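Local coordinates for 2OG-Fe dioxygenase family protein (Methylibium petroleiphilum, PDB 3PL0) that probably acts as a dioxygenase, being a cupin-fold member of the 2OG-Fe family related to proteins linked with biofilm formation, at residues Y67-C72 against W106-S111; H147-D152 against T240-Y245; E83-R88 against G248-P253. One frame throughout, in Å; residues are numbered along the deposited sequence.

Contact 1. Residues Y67-C72 against W106-S111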
loop_
_atom_site.group_PDB
_atom_site.type_symbol
_atom_site.label_atom_id
_atom_site.label_comp_id
_atom_site.label_asym_id
_atom_site.label_seq_id
_atom_site.Cartn_x
_atom_site.Cartn_y
_atom_site.Cartn_z
ATOM N N TYR A 67 -11.438 -7.324 4.434
ATOM C CA TYR A 67 -12.275 -6.198 4.093
ATOM C C TYR A 67 -11.479 -5.149 3.346
ATOM O O TYR A 67 -10.287 -4.901 3.650
ATOM C CB TYR A 67 -12.823 -5.572 5.366
ATOM C CG TYR A 67 -13.551 -6.562 6.261
ATOM C CD1 TYR A 67 -12.846 -7.397 7.140
ATOM C CD2 TYR A 67 -14.923 -6.685 6.204
ATOM C CE1 TYR A 67 -13.493 -8.313 7.938
ATOM C CE2 TYR A 67 -15.577 -7.593 7.021
ATOM C CZ TYR A 67 -14.869 -8.393 7.882
ATOM O OH TYR A 67 -15.544 -9.308 8.655
ATOM N N ARG A 68 -12.144 -4.470 2.423
ATOM C CA ARG A 68 -11.481 -3.480 1.593
ATOM C C ARG A 68 -12.468 -2.580 0.886
ATOM O O ARG A 68 -13.693 -2.773 0.924
ATOM C CB ARG A 68 -10.633 -4.181 0.526
ATOM C CG ARG A 68 -11.469 -4.907 -0.532
ATOM C CD ARG A 68 -10.723 -5.960 -1.251
ATOM N NE ARG A 68 -9.691 -5.401 -2.125
ATOM C CZ ARG A 68 -8.760 -6.122 -2.742
ATOM N NH1 ARG A 68 -8.728 -7.443 -2.619
ATOM N NH2 ARG A 68 -7.852 -5.505 -3.495
ATOM N N ARG A 69 -11.889 -1.562 0.278
ATOM C CA ARG A 69 -12.550 -0.701 -0.681
ATOM C C ARG A 69 -11.477 -0.283 -1.666
ATOM O O ARG A 69 -10.289 -0.612 -1.458
ATOM C CB ARG A 69 -13.144 0.518 -0.009
ATOM C CG ARG A 69 -14.425 0.252 0.776
ATOM C CD ARG A 69 -14.925 1.517 1.383
ATOM N NE ARG A 69 -16.091 1.222 2.182
ATOM C CZ ARG A 69 -17.299 0.952 1.704
ATOM N NH1 ARG A 69 -17.585 1.021 0.407
ATOM N NH2 ARG A 69 -18.247 0.635 2.560
ATOM N N HIS A 70 -11.904 0.355 -2.763
ATOM C CA HIS A 70 -11.045 0.621 -3.923
ATOM C C HIS A 70 -11.421 1.954 -4.556
ATOM O O HIS A 70 -12.605 2.332 -4.604
ATOM C CB HIS A 70 -11.187 -0.540 -4.904
ATOM C CG HIS A 70 -10.381 -0.411 -6.158
ATOM N ND1 HIS A 70 -10.924 -0.606 -7.413
ATOM C CD2 HIS A 70 -9.058 -0.165 -6.353
ATOM C CE1 HIS A 70 -9.975 -0.457 -8.323
ATOM N NE2 HIS A 70 -8.829 -0.213 -7.705
ATOM N N GLY A 71 -10.422 2.705 -4.995
ATOM C CA GLY A 71 -10.673 3.980 -5.629
ATOM C C GLY A 71 -9.474 4.377 -6.442
ATOM O O GLY A 71 -8.345 4.001 -6.103
ATOM N N CYS A 72 -9.714 5.153 -7.504
ATOM C CA CYS A 72 -8.635 5.485 -8.431
ATOM C C CYS A 72 -8.599 6.980 -8.727
ATOM O O CYS A 72 -9.626 7.704 -8.631
ATOM C CB CYS A 72 -8.782 4.704 -9.733
ATOM S SG CYS A 72 -8.790 2.884 -9.516
ATOM N N TRP A 106 -14.440 -6.087 -9.273
ATOM C CA TRP A 106 -15.116 -4.889 -8.788
ATOM C C TRP A 106 -15.207 -4.963 -7.277
ATOM O O TRP A 106 -15.620 -5.968 -6.734
ATOM C CB TRP A 106 -16.504 -4.773 -9.385
ATOM C CG TRP A 106 -16.467 -4.444 -10.819
ATOM C CD1 TRP A 106 -16.476 -5.322 -11.865
ATOM C CD2 TRP A 106 -16.398 -3.131 -11.386
ATOM N NE1 TRP A 106 -16.422 -4.629 -13.059
ATOM C CE2 TRP A 106 -16.377 -3.283 -12.789
ATOM C CE3 TRP A 106 -16.365 -1.842 -10.842
ATOM C CZ2 TRP A 106 -16.305 -2.192 -13.661
ATOM C CZ3 TRP A 106 -16.299 -0.755 -11.708
ATOM C CH2 TRP A 106 -16.274 -0.939 -13.102
ATOM N N PHE A 107 -14.736 -3.898 -6.634
ATOM C CA PHE A 107 -14.780 -3.720 -5.208
ATOM C C PHE A 107 -15.639 -2.532 -4.936
ATOM O O PHE A 107 -16.040 -1.832 -5.854
ATOM C CB PHE A 107 -13.376 -3.451 -4.674
ATOM C CG PHE A 107 -12.442 -4.582 -4.875
ATOM C CD1 PHE A 107 -12.688 -5.812 -4.267
ATOM C CD2 PHE A 107 -11.311 -4.435 -5.677
ATOM C CE1 PHE A 107 -11.830 -6.861 -4.449
ATOM C CE2 PHE A 107 -10.429 -5.496 -5.863
ATOM C CZ PHE A 107 -10.687 -6.713 -5.240
ATOM N N GLU A 108 -15.934 -2.303 -3.662
ATOM C CA GLU A 108 -16.744 -1.161 -3.272
ATOM C C GLU A 108 -15.880 0.125 -3.255
ATOM O O GLU A 108 -14.691 0.094 -2.879
ATOM C CB GLU A 108 -17.342 -1.406 -1.891
ATOM C CG GLU A 108 -18.307 -2.584 -1.802
ATOM C CD GLU A 108 -19.549 -2.373 -2.668
ATOM O OE1 GLU A 108 -20.183 -1.298 -2.542
ATOM O OE2 GLU A 108 -19.880 -3.282 -3.467
ATOM N N PRO A 109 -16.463 1.248 -3.688
ATOM C CA PRO A 109 -15.724 2.500 -3.697
ATOM C C PRO A 109 -15.381 3.072 -2.322
ATOM O O PRO A 109 -16.092 2.909 -1.330
ATOM C CB PRO A 109 -16.640 3.473 -4.460
ATOM C CG PRO A 109 -17.943 2.764 -4.644
ATOM C CD PRO A 109 -17.826 1.366 -4.228
ATOM N N LEU A 110 -14.280 3.791 -2.299
ATOM C CA LEU A 110 -13.863 4.538 -1.136
ATOM C C LEU A 110 -14.964 5.499 -0.722
ATOM O O LEU A 110 -15.782 5.959 -1.550
ATOM C CB LEU A 110 -12.610 5.354 -1.483
ATOM C CG LEU A 110 -11.396 4.654 -2.074
ATOM C CD1 LEU A 110 -10.303 5.669 -2.493
ATOM C CD2 LEU A 110 -10.858 3.603 -1.090
ATOM N N SER A 111 -14.988 5.799 0.567
ATOM C CA SER A 111 -15.871 6.803 1.077
ATOM C C SER A 111 -15.560 8.124 0.407
ATOM O O SER A 111 -14.420 8.588 0.370
ATOM C CB SER A 111 -15.697 6.956 2.588
ATOM O OG SER A 111 -15.986 8.280 2.988
HETATM O O HOH W 1 -14.728 -3.806 -1.531
HETATM O O HOH W 2 -20.210 0.612 -0.778
HETATM O O HOH W 3 -13.251 -1.755 -8.153
#
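Arg68 lays its guanidinium flat on one face of the Phe107 ring, CZ standing 3.7 Å from the ring centroid with the two planes only 12° apart. CG takes the crowded position between the backbone N and the carbonyl carbon, and a bend at chi3 (-69°) then turns the chain so that CD also meets the same face in a CH-pi contact. Arginine suits this place because its planar cation can stack while its nitrogens bond at the edges: NH1 makes a salt bridge with Asp56. A water joins the carbonyl O of Arg68 to the N of Glu108.

Arg69 runs extended from CG to NE and delivers NH1 to the carbonyl O of Pro109, at 3.0 Å and tilted somewhat out of the guanidinium plane. NH1 also binds a water that donates to Glu108 OE1, so these opposite charges are bridged rather than paired directly.

At His70 the loop 106-111 meets the break in strand 65-77, part of the main sheet of the cupin fold, in a single backbone bridge with Pro109. His70 N donates to Glu108 O at 2.8 Å, nearly along the C=O axis, whereas Leu110 N reaches His70 O from above the carbonyl plane. With CG anti to the backbone N (chi1 179°), the His70 ring presents its face to the edge of Phe107 in an offset edge-to-face pair; NE2 is hydrogen-bonded to Glu145 OE1, and a water spans ND1 and Phe107 N.

Gly71 lets Leu110 CD1 settle 3.6 Å from its CA, where a CB would collide with that methyl.

Contact 2. Residues H147-D152 against T240-Y245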
loop_
_atom_site.group_PDB
_atom_site.type_symbol
_atom_site.label_atom_id
_atom_site.label_comp_id
_atom_site.label_asym_id
_atom_site.label_seq_id
_atom_site.Cartn_x
_atom_site.Cartn_y
_atom_site.Cartn_z
ATOM N N HIS A 147 -6.045 1.024 -2.195
ATOM C CA HIS A 147 -6.693 -0.152 -1.634
ATOM C C HIS A 147 -6.550 -0.160 -0.104
ATOM O O HIS A 147 -5.558 -0.685 0.433
ATOM C CB HIS A 147 -5.997 -1.391 -2.168
ATOM C CG HIS A 147 -5.993 -1.521 -3.649
ATOM N ND1 HIS A 147 -6.927 -2.281 -4.305
ATOM C CD2 HIS A 147 -5.165 -1.025 -4.600
ATOM C CE1 HIS A 147 -6.683 -2.240 -5.606
ATOM N NE2 HIS A 147 -5.622 -1.481 -5.809
ATOM N N PRO A 148 -7.505 0.419 0.609
ATOM C CA PRO A 148 -7.493 0.265 2.067
ATOM C C PRO A 148 -7.922 -1.138 2.447
ATOM O O PRO A 148 -8.900 -1.660 1.876
ATOM C CB PRO A 148 -8.533 1.253 2.553
ATOM C CG PRO A 148 -9.443 1.485 1.364
ATOM C CD PRO A 148 -8.574 1.329 0.152
ATOM N N PHE A 149 -7.204 -1.738 3.377
ATOM C CA PHE A 149 -7.425 -3.123 3.765
ATOM C C PHE A 149 -7.595 -3.244 5.258
ATOM O O PHE A 149 -6.867 -2.601 6.000
ATOM C CB PHE A 149 -6.208 -3.965 3.440
ATOM C CG PHE A 149 -6.068 -4.336 1.998
ATOM C CD1 PHE A 149 -6.924 -5.246 1.403
ATOM C CD2 PHE A 149 -5.044 -3.791 1.232
ATOM C CE1 PHE A 149 -6.767 -5.602 0.063
ATOM C CE2 PHE A 149 -4.879 -4.146 -0.091
ATOM C CZ PHE A 149 -5.739 -5.068 -0.682
ATOM N N ARG A 150 -8.462 -4.165 5.688
ATOM C CA ARG A 150 -8.373 -4.748 7.036
ATOM C C ARG A 150 -8.415 -6.246 6.901
ATOM O O ARG A 150 -9.296 -6.793 6.260
ATOM C CB ARG A 150 -9.517 -4.313 7.934
ATOM C CG ARG A 150 -9.659 -5.143 9.241
ATOM C CD ARG A 150 -10.600 -4.539 10.238
ATOM N NE ARG A 150 -10.079 -3.306 10.782
ATOM C CZ ARG A 150 -10.731 -2.484 11.597
ATOM N NH1 ARG A 150 -11.958 -2.752 12.065
ATOM N NH2 ARG A 150 -10.112 -1.400 12.014
ATOM N N ILE A 151 -7.465 -6.906 7.530
ATOM C CA ILE A 151 -7.446 -8.351 7.598
ATOM C C ILE A 151 -7.770 -8.695 9.057
ATOM O O ILE A 151 -7.074 -8.249 9.971
ATOM C CB ILE A 151 -6.081 -8.915 7.223
ATOM C CG1 ILE A 151 -5.590 -8.452 5.855
ATOM C CG2 ILE A 151 -6.117 -10.434 7.200
ATOM C CD1 ILE A 151 -6.470 -8.833 4.687
ATOM N N ASP A 152 -8.804 -9.508 9.252
ATOM C CA ASP A 152 -9.340 -9.824 10.581
ATOM C C ASP A 152 -9.234 -11.322 10.823
ATOM O O ASP A 152 -9.659 -12.131 9.982
ATOM C CB ASP A 152 -10.805 -9.392 10.653
ATOM C CG ASP A 152 -11.304 -9.241 12.067
ATOM O OD1 ASP A 152 -11.074 -10.134 12.898
ATOM O OD2 ASP A 152 -11.942 -8.221 12.347
ATOM N N THR A 240 -4.015 -1.585 6.773
ATOM C CA THR A 240 -3.035 -0.999 5.873
ATOM C C THR A 240 -3.775 -0.239 4.753
ATOM O O THR A 240 -5.031 -0.380 4.535
ATOM C CB THR A 240 -2.169 -2.077 5.220
ATOM O OG1 THR A 240 -2.996 -3.119 4.682
ATOM C CG2 THR A 240 -1.178 -2.674 6.184
ATOM N N LEU A 241 -3.003 0.575 4.048
ATOM C CA LEU A 241 -3.431 1.241 2.827
ATOM C C LEU A 241 -2.390 1.010 1.772
ATOM O O LEU A 241 -1.258 1.443 1.967
ATOM C CB LEU A 241 -3.528 2.733 3.058
ATOM C CG LEU A 241 -3.881 3.575 1.829
ATOM C CD1 LEU A 241 -5.265 3.217 1.235
ATOM C CD2 LEU A 241 -3.819 5.039 2.239
ATOM N N VAL A 242 -2.757 0.379 0.657
ATOM C CA VAL A 242 -1.829 0.192 -0.458
ATOM C C VAL A 242 -2.151 1.186 -1.574
ATOM O O VAL A 242 -3.303 1.269 -2.037
ATOM C CB VAL A 242 -1.869 -1.245 -0.995
ATOM C CG1 VAL A 242 -0.950 -1.401 -2.260
ATOM C CG2 VAL A 242 -1.482 -2.246 0.149
ATOM N N LEU A 243 -1.156 1.961 -1.982
ATOM C CA LEU A 243 -1.304 2.927 -3.077
ATOM C C LEU A 243 -0.370 2.493 -4.190
ATOM O O LEU A 243 0.827 2.218 -3.941
ATOM C CB LEU A 243 -0.963 4.355 -2.621
ATOM C CG LEU A 243 -1.753 5.001 -1.461
ATOM C CD1 LEU A 243 -1.129 6.345 -0.970
ATOM C CD2 LEU A 243 -3.209 5.185 -1.835
ATOM N N THR A 244 -0.878 2.380 -5.412
ATOM C CA THR A 244 -0.028 2.031 -6.499
ATOM C C THR A 244 0.023 3.187 -7.488
ATOM O O THR A 244 -0.990 3.854 -7.752
ATOM C CB THR A 244 -0.479 0.747 -7.203
ATOM O OG1 THR A 244 -1.756 0.952 -7.794
ATOM C CG2 THR A 244 -0.537 -0.407 -6.232
ATOM N N TYR A 245 1.205 3.405 -8.041
ATOM C CA TYR A 245 1.417 4.433 -9.034
ATOM C C TYR A 245 1.939 3.792 -10.314
ATOM O O TYR A 245 2.937 3.032 -10.297
ATOM C CB TYR A 245 2.437 5.461 -8.515
ATOM C CG TYR A 245 1.940 6.291 -7.354
ATOM C CD1 TYR A 245 1.734 5.709 -6.100
ATOM C CD2 TYR A 245 1.680 7.650 -7.507
ATOM C CE1 TYR A 245 1.264 6.452 -5.039
ATOM C CE2 TYR A 245 1.225 8.416 -6.456
ATOM C CZ TYR A 245 0.996 7.807 -5.218
ATOM O OH TYR A 245 0.543 8.578 -4.181
HETATM O O HOH W 4 -3.283 -1.465 -7.797
#
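Four backbone hydrogen bonds join strands 147-152 and 240-245, which run antiparallel at 156°. His147 and Val242 form one hydrogen-bonded pair. His147 N reaches Val242 O at 2.8 Å within the carbonyl plane; the returning bond from Val242 N to His147 O is straight at hydrogen, yet enters from above the carbonyl plane. Phe149 and Thr240 form the other, with Phe149 N to Thr240 O at 2.8 Å. Pro148 fills the non-hydrogen-bonded position opposite Leu241, where its lack of an N-H costs this pairing nothing.

Apolar contacts occur on both faces. Leu241, with CG anti to the backbone N (chi1 176°), sends CD1 to the pyrrolidine ring of Pro148, 4.0 Å from its CD. On the other face, Val242 CG2 lies at the edge of the Phe149 ring, 3.9 Å from CE2. The Thr240 hydroxyl oxygen OG1 makes a van der Waals touch with Phe149 CB; beta-branched Val242 and Thr240 suit the extended backbone.

The polar contact between side chains runs through water: one molecule links His147 NE2 with Thr244 OG1.

In the curled antiparallel sheet of this double-stranded beta-helix (cupin) fold, strand 65-77 flanks strand 141-152 on its other edge, and strand 172-181 continues beyond strand 237-246. Helix 118-134 covers the Leu241 face, Trp120 touching Leu241, and Trp50 donates from NE1 to Thr240 O. On the opposite face the His147 ring stacks on His70 and meets His90 edge-to-face.

Contact 3. Residues E83-R88 against G248-P253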
loop_
_atom_site.group_PDB
_atom_site.type_symbol
_atom_site.label_atom_id
_atom_site.label_comp_id
_atom_site.label_asym_id
_atom_site.label_seq_id
_atom_site.Cartn_x
_atom_site.Cartn_y
_atom_site.Cartn_z
ATOM N N GLU A 83 -7.069 14.413 -9.241
ATOM C CA GLU A 83 -8.481 14.271 -9.540
ATOM C C GLU A 83 -8.940 12.820 -9.440
ATOM O O GLU A 83 -8.158 11.883 -9.643
ATOM C CB GLU A 83 -8.790 14.802 -10.936
ATOM C CG GLU A 83 -8.256 13.940 -12.046
ATOM C CD GLU A 83 -8.120 14.705 -13.361
ATOM O OE1 GLU A 83 -7.257 15.594 -13.473
ATOM O OE2 GLU A 83 -8.903 14.423 -14.273
ATOM N N THR A 84 -10.207 12.648 -9.108
ATOM C CA THR A 84 -10.813 11.326 -9.094
ATOM C C THR A 84 -10.981 10.874 -10.548
ATOM O O THR A 84 -10.939 11.692 -11.484
ATOM C CB THR A 84 -12.193 11.372 -8.424
ATOM O OG1 THR A 84 -12.993 12.377 -9.069
ATOM C CG2 THR A 84 -12.066 11.727 -6.929
ATOM N N VAL A 85 -11.177 9.579 -10.732
ATOM C CA VAL A 85 -11.621 9.051 -11.997
ATOM C C VAL A 85 -12.739 8.080 -11.677
ATOM O O VAL A 85 -12.874 7.626 -10.523
ATOM C CB VAL A 85 -10.501 8.337 -12.783
ATOM C CG1 VAL A 85 -9.223 9.186 -12.786
ATOM C CG2 VAL A 85 -10.218 6.915 -12.246
ATOM N N GLN A 86 -13.545 7.763 -12.689
ATOM C CA GLN A 86 -14.724 6.942 -12.486
ATOM C C GLN A 86 -14.352 5.588 -11.911
ATOM O O GLN A 86 -13.319 5.019 -12.285
ATOM C CB GLN A 86 -15.476 6.743 -13.793
ATOM C CG GLN A 86 -16.798 6.015 -13.603
ATOM C CD GLN A 86 -17.761 6.278 -14.746
ATOM O OE1 GLN A 86 -18.761 6.975 -14.577
ATOM N NE2 GLN A 86 -17.449 5.740 -15.920
ATOM N N HIS A 87 -15.193 5.081 -11.007
ATOM C CA HIS A 87 -14.970 3.765 -10.373
ATOM C C HIS A 87 -14.702 2.694 -11.424
ATOM O O HIS A 87 -15.297 2.702 -12.489
ATOM C CB HIS A 87 -16.140 3.371 -9.495
ATOM C CG HIS A 87 -15.817 2.250 -8.543
ATOM N ND1 HIS A 87 -14.815 2.343 -7.591
ATOM C CD2 HIS A 87 -16.343 1.006 -8.420
ATOM C CE1 HIS A 87 -14.752 1.203 -6.921
ATOM N NE2 HIS A 87 -15.679 0.382 -7.393
ATOM N N ARG A 88 -13.747 1.823 -11.162
ATOM C CA ARG A 88 -13.322 0.869 -12.167
ATOM C C ARG A 88 -12.825 -0.398 -11.517
ATOM O O ARG A 88 -12.553 -0.426 -10.323
ATOM C CB ARG A 88 -12.240 1.471 -13.084
ATOM C CG ARG A 88 -10.960 1.904 -12.367
ATOM C CD ARG A 88 -9.885 2.368 -13.314
ATOM N NE ARG A 88 -9.290 1.277 -14.104
ATOM C CZ ARG A 88 -8.455 0.335 -13.638
ATOM N NH1 ARG A 88 -8.081 0.312 -12.349
ATOM N NH2 ARG A 88 -7.966 -0.606 -14.479
ATOM N N GLY A 248 1.509 5.651 -17.879
ATOM C CA GLY A 248 0.861 5.203 -19.126
ATOM C C GLY A 248 -0.638 4.975 -18.967
ATOM O O GLY A 248 -1.466 5.490 -19.734
ATOM N N GLY A 249 -1.005 4.217 -17.954
ATOM C CA GLY A 249 -2.408 4.046 -17.617
ATOM C C GLY A 249 -2.522 3.117 -16.425
ATOM O O GLY A 249 -1.515 2.593 -15.917
ATOM N N PHE A 250 -3.747 2.863 -16.016
ATOM C CA PHE A 250 -3.998 1.788 -15.036
ATOM C C PHE A 250 -3.674 0.441 -15.664
ATOM O O PHE A 250 -3.837 0.274 -16.876
ATOM C CB PHE A 250 -5.450 1.797 -14.603
ATOM C CG PHE A 250 -5.851 3.028 -13.927
ATOM C CD1 PHE A 250 -5.420 3.285 -12.630
ATOM C CD2 PHE A 250 -6.626 3.963 -14.568
ATOM C CE1 PHE A 250 -5.789 4.440 -11.988
ATOM C CE2 PHE A 250 -6.999 5.111 -13.920
ATOM C CZ PHE A 250 -6.561 5.360 -12.622
ATOM N N GLN A 251 -3.211 -0.518 -14.854
ATOM C CA GLN A 251 -3.106 -1.902 -15.307
ATOM C C GLN A 251 -4.498 -2.291 -15.778
ATOM O O GLN A 251 -5.488 -2.108 -15.053
ATOM C CB GLN A 251 -2.661 -2.861 -14.171
ATOM C CG GLN A 251 -1.178 -3.221 -14.118
ATOM C CD GLN A 251 -0.729 -4.194 -15.194
ATOM O OE1 GLN A 251 -1.537 -4.648 -15.997
ATOM N NE2 GLN A 251 0.583 -4.505 -15.228
ATOM N N ALA A 252 -4.586 -2.793 -17.006
ATOM C CA ALA A 252 -5.865 -3.194 -17.556
ATOM C C ALA A 252 -5.654 -4.029 -18.826
ATOM O O ALA A 252 -4.666 -3.845 -19.555
ATOM C CB ALA A 252 -6.760 -1.962 -17.848
ATOM N N PRO A 253 -6.581 -4.958 -19.085
ATOM C CA PRO A 253 -6.559 -5.681 -20.368
ATOM C C PRO A 253 -6.716 -4.700 -21.520
ATOM O O PRO A 253 -7.359 -3.655 -21.361
ATOM C CB PRO A 253 -7.775 -6.603 -20.282
ATOM C CG PRO A 253 -8.709 -5.878 -19.381
ATOM C CD PRO A 253 -7.851 -5.158 -18.365
#
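Stacking dominates here: the guanidinium of Arg88 lies nearly parallel to the Phe250 ring, planes 12° apart and centres 4.5 Å from each other. The overlap is shifted toward the root of the phenylalanine, so that Phe250 CB sits beneath the middle of the guanidinium, 3.5 Å from Arg88 CZ. A bend at chi3 (-71°) lets the aliphatic part share in this, CD resting over the same ring face, off toward the rim, 4.1 Å from the centroid in a CH-pi contact. Arginine fits a partly exposed site such as this, covering an aromatic face while keeping its nitrogens available for polar partners. Ala252 brings its small CB to the guanidinium edge near NH2, a van der Waals contact.

The hydrogen bonding is modest. Arg88 NH2 donates weakly to the carbonyl O of Gln251 at 3.0 Å, and NH1 has a long, weak ion pair with Glu145.

Apolar packing completes the contact: Val85 CG2 and Phe250 CZ meet tip to tip at 4.0 Å.

Phe250 also meets Tyr143 edge-to-face. An arginine-aromatic stack thus holds the C-terminal tail, beyond strand 237-246 of the cupin sheet, against the connection between strands 80-84 and 90-92.

How the contacts relate
Contact 2 is the buried core pairing, only about 5 Å from the chain centre to its own centre; contact 1 is partly buried and contact 3 lies at the surface. All three reach the same antiparallel sheet. Regular backbone bonds carry contact 2, a single bridge with waters and a cation-pi stack carry contact 1, and contact 3 depends chiefly on side chains. Contacts 1 and 2 lie on neighbouring strands, 65-77 and 141-152, joined by a probable hydrogen bond from Arg150 N to Tyr67 O (2.8 Å). Contacts 1 and 3 are tied by His87 NE2 to Phe107 O (2.7 Å). Both outer contacts use an arginine flat on a phenylalanine, in contact 1 more centrally over the ring.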